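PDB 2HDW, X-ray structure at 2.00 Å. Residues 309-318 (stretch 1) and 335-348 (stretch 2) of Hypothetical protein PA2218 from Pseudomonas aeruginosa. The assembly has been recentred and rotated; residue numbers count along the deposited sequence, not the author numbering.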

# COMPACT_ATOMS: atom_id res chain seq x y z
N ILE A 309 14.98 -8.83 0.85
CA ILE A 309 13.80 -8.26 1.50
C ILE A 309 14.24 -7.50 2.75
O ILE A 309 15.06 -8.00 3.53
CB ILE A 309 12.82 -9.33 2.00
CG1 ILE A 309 12.32 -10.20 0.84
CG2 ILE A 309 11.64 -8.67 2.68
CD1 ILE A 309 11.45 -11.34 1.31
N LEU A 310 13.71 -6.30 2.94
CA LEU A 310 14.00 -5.50 4.12
C LEU A 310 12.66 -5.10 4.71
O LEU A 310 11.94 -4.28 4.14
CB LEU A 310 14.80 -4.24 3.74
CG LEU A 310 14.93 -3.19 4.87
CD1 LEU A 310 15.62 -3.82 6.08
CD2 LEU A 310 15.70 -1.98 4.37
N LEU A 311 12.29 -5.70 5.83
CA LEU A 311 11.03 -5.36 6.48
C LEU A 311 11.35 -4.37 7.59
O LEU A 311 12.18 -4.66 8.46
CB LEU A 311 10.35 -6.62 7.04
CG LEU A 311 10.10 -7.72 6.00
CD1 LEU A 311 11.27 -8.68 6.00
CD2 LEU A 311 8.81 -8.48 6.33
N ILE A 312 10.70 -3.21 7.56
CA ILE A 312 10.93 -2.16 8.54
C ILE A 312 9.70 -2.01 9.44
O ILE A 312 8.58 -2.01 8.94
CB ILE A 312 11.22 -0.82 7.82
CG1 ILE A 312 12.35 -1.02 6.81
CG2 ILE A 312 11.58 0.27 8.83
CD1 ILE A 312 12.72 0.23 6.02
N HIS A 313 9.90 -1.87 10.75
CA HIS A 313 8.77 -1.75 11.66
C HIS A 313 9.10 -1.06 12.98
O HIS A 313 10.18 -1.26 13.55
CB HIS A 313 8.18 -3.14 11.95
CG HIS A 313 6.68 -3.16 12.01
ND1 HIS A 313 5.91 -3.88 11.13
CD2 HIS A 313 5.81 -2.50 12.81
CE1 HIS A 313 4.63 -3.67 11.38
NE2 HIS A 313 4.55 -2.83 12.40
N GLY A 314 8.16 -0.25 13.46
CA GLY A 314 8.34 0.45 14.71
C GLY A 314 8.28 -0.52 15.88
O GLY A 314 7.45 -1.44 15.90
N GLU A 315 9.16 -0.31 16.85
CA GLU A 315 9.26 -1.14 18.05
C GLU A 315 7.95 -1.22 18.84
O GLU A 315 7.58 -2.29 19.34
CB GLU A 315 10.35 -0.57 18.97
CG GLU A 315 10.60 -1.36 20.25
CD GLU A 315 11.12 -0.49 21.39
OE1 GLU A 315 11.56 0.65 21.12
OE2 GLU A 315 11.10 -0.95 22.55
N ARG A 316 7.26 -0.09 18.96
CA ARG A 316 6.03 -0.03 19.74
C ARG A 316 4.76 -0.22 18.93
O ARG A 316 3.66 -0.07 19.46
CB ARG A 316 5.95 1.32 20.46
CG ARG A 316 7.24 1.76 21.13
CD ARG A 316 7.70 0.77 22.18
NE ARG A 316 7.50 1.27 23.55
CZ ARG A 316 6.32 1.57 24.07
NH1 ARG A 316 5.21 1.42 23.36
NH2 ARG A 316 6.24 1.99 25.33
N ALA A 317 4.90 -0.55 17.65
CA ALA A 317 3.73 -0.74 16.79
C ALA A 317 2.90 -1.96 17.18
O ALA A 317 3.44 -3.04 17.42
CB ALA A 317 4.16 -0.83 15.33
N HIS A 318 1.59 -1.78 17.23
CA HIS A 318 0.66 -2.86 17.56
C HIS A 318 0.73 -3.92 16.47
O HIS A 318 0.39 -5.09 16.67
CB HIS A 318 -0.77 -2.33 17.61
CG HIS A 318 -1.27 -1.87 16.27
ND1 HIS A 318 -0.84 -0.71 15.67
CD2 HIS A 318 -2.13 -2.45 15.40
CE1 HIS A 318 -1.41 -0.60 14.48
NE2 HIS A 318 -2.19 -1.64 14.29
N GLU A 335 15.97 -9.14 6.09
CA GLU A 335 16.32 -8.38 7.28
C GLU A 335 15.10 -7.74 7.90
O GLU A 335 14.28 -7.14 7.21
CB GLU A 335 17.34 -7.28 6.99
CG GLU A 335 17.73 -6.52 8.26
CD GLU A 335 18.54 -5.27 8.00
OE1 GLU A 335 19.36 -5.27 7.05
OE2 GLU A 335 18.38 -4.28 8.75
N LEU A 336 14.99 -7.87 9.22
CA LEU A 336 13.90 -7.24 9.96
C LEU A 336 14.55 -6.08 10.71
O LEU A 336 15.36 -6.29 11.61
CB LEU A 336 13.26 -8.23 10.93
CG LEU A 336 12.28 -7.60 11.94
CD1 LEU A 336 11.30 -6.68 11.22
CD2 LEU A 336 11.54 -8.72 12.68
N LEU A 337 14.21 -4.87 10.32
CA LEU A 337 14.76 -3.67 10.94
C LEU A 337 13.72 -3.03 11.86
O LEU A 337 12.69 -2.56 11.40
CB LEU A 337 15.17 -2.68 9.85
CG LEU A 337 15.80 -1.34 10.25
CD1 LEU A 337 17.08 -1.57 11.07
CD2 LEU A 337 16.11 -0.56 8.98
N ILE A 338 14.02 -3.01 13.15
CA ILE A 338 13.11 -2.43 14.14
C ILE A 338 13.53 -0.99 14.48
O ILE A 338 14.69 -0.74 14.80
CB ILE A 338 13.11 -3.27 15.44
CG1 ILE A 338 12.64 -4.70 15.13
CG2 ILE A 338 12.22 -2.63 16.49
CD1 ILE A 338 11.27 -4.79 14.48
N VAL A 339 12.58 -0.06 14.38
CA VAL A 339 12.85 1.33 14.70
C VAL A 339 12.51 1.55 16.17
O VAL A 339 11.34 1.50 16.56
CB VAL A 339 12.00 2.28 13.84
CG1 VAL A 339 12.23 3.73 14.26
CG2 VAL A 339 12.34 2.09 12.36
N PRO A 340 13.53 1.79 17.00
CA PRO A 340 13.27 2.00 18.43
C PRO A 340 12.21 3.04 18.77
O PRO A 340 12.22 4.15 18.24
CB PRO A 340 14.65 2.36 18.99
CG PRO A 340 15.35 3.00 17.81
CD PRO A 340 14.94 2.10 16.67
N GLY A 341 11.30 2.66 19.66
CA GLY A 341 10.24 3.55 20.12
C GLY A 341 9.22 4.07 19.14
O GLY A 341 8.44 4.96 19.49
N ALA A 342 9.19 3.54 17.92
CA ALA A 342 8.24 4.01 16.92
C ALA A 342 6.91 3.27 16.94
O ALA A 342 6.84 2.06 17.18
CB ALA A 342 8.87 3.92 15.53
N SER A 343 5.83 4.01 16.70
CA SER A 343 4.49 3.43 16.67
C SER A 343 4.22 3.05 15.22
O SER A 343 5.11 3.14 14.38
CB SER A 343 3.45 4.45 17.11
OG SER A 343 3.32 5.47 16.13
N HIS A 344 2.98 2.65 14.94
CA HIS A 344 2.60 2.28 13.58
C HIS A 344 2.52 3.52 12.69
O HIS A 344 3.22 3.61 11.68
CB HIS A 344 1.25 1.55 13.59
CG HIS A 344 0.80 1.11 12.23
ND1 HIS A 344 0.22 1.97 11.32
CD2 HIS A 344 0.90 -0.09 11.61
CE1 HIS A 344 -0.01 1.32 10.19
NE2 HIS A 344 0.39 0.07 10.34
N VAL A 345 1.68 4.47 13.08
CA VAL A 345 1.52 5.69 12.29
C VAL A 345 2.80 6.52 12.20
O VAL A 345 2.93 7.35 11.31
CB VAL A 345 0.36 6.56 12.84
CG1 VAL A 345 0.27 7.86 12.07
CG2 VAL A 345 -0.97 5.80 12.70
N ASP A 346 3.76 6.28 13.09
CA ASP A 346 5.02 7.02 13.03
C ASP A 346 5.70 6.82 11.68
O ASP A 346 6.33 7.74 11.15
CB ASP A 346 6.00 6.57 14.11
CG ASP A 346 5.78 7.26 15.43
OD1 ASP A 346 5.16 8.35 15.46
OD2 ASP A 346 6.25 6.72 16.45
N LEU A 347 5.61 5.61 11.13
CA LEU A 347 6.25 5.32 9.85
C LEU A 347 5.42 5.73 8.64
O LEU A 347 5.73 5.36 7.51
CB LEU A 347 6.62 3.83 9.76
CG LEU A 347 8.01 3.44 10.32
CD1 LEU A 347 8.16 3.91 11.76
CD2 LEU A 347 8.20 1.93 10.24
N TYR A 348 4.38 6.51 8.89
CA TYR A 348 3.52 7.02 7.82
C TYR A 348 4.10 8.33 7.30
O TYR A 348 4.27 8.52 6.09
CB TYR A 348 2.11 7.30 8.35
CG TYR A 348 1.11 6.15 8.27
CD1 TYR A 348 1.54 4.83 8.17
CD2 TYR A 348 -0.26 6.40 8.35
CE1 TYR A 348 0.62 3.77 8.13
CE2 TYR A 348 -1.19 5.36 8.32
CZ TYR A 348 -0.74 4.04 8.21
OH TYR A 348 -1.64 3.01 8.19
O HOH W 1 5.68 0.91 12.73
O HOH W 2 0.76 1.25 16.85

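Strands 309-314 and 335-339 run parallel, with an angle of 22° between them. Their backbones bond in the alternating parallel pattern: Leu311 N donates to Glu335 O (2.8 Å), and Leu337 N donates to Leu311 O (2.8 Å). The ladder ends with Glu315 N to Val339 O (2.8 Å).

Side chains alternate between the two faces. Leu310, Ile312, Glu335, Leu337 and Val339 share one face. Leu310 is t,p, and its end comes nearer the partner strand, placing CD1 4.0 Å from Leu337 CB. Ile312 is m,t. Ile312 CG2 lies 4.0 Å from both Val339 CG2 and Leu347 CD2, so it makes apolar contacts with both. On the other face, Leu336 is also t,p; its CD1 comes within 4.3 Å of Leu311 CB.

Gly314 has no side chain, and the space is needed: an ideal CB would lie 2.4 Å from Ala342 O.

Glu315 is extended, t,t. Glu315 OE1 accepts a very short hydrogen bond, 2.5 Å, from Gly341 N, which lies in the type II turn from Val339 to Ala342. Gly341 has positive phi, which favours glycine.

Ser343 is p. Its OG accepts from Asp346 N (3.2 Å), a capping bond, while Ser343 N donates to Asp346 OD2 (2.8 Å).

His318 is p, bringing CE1 3.5 Å from His344 CB.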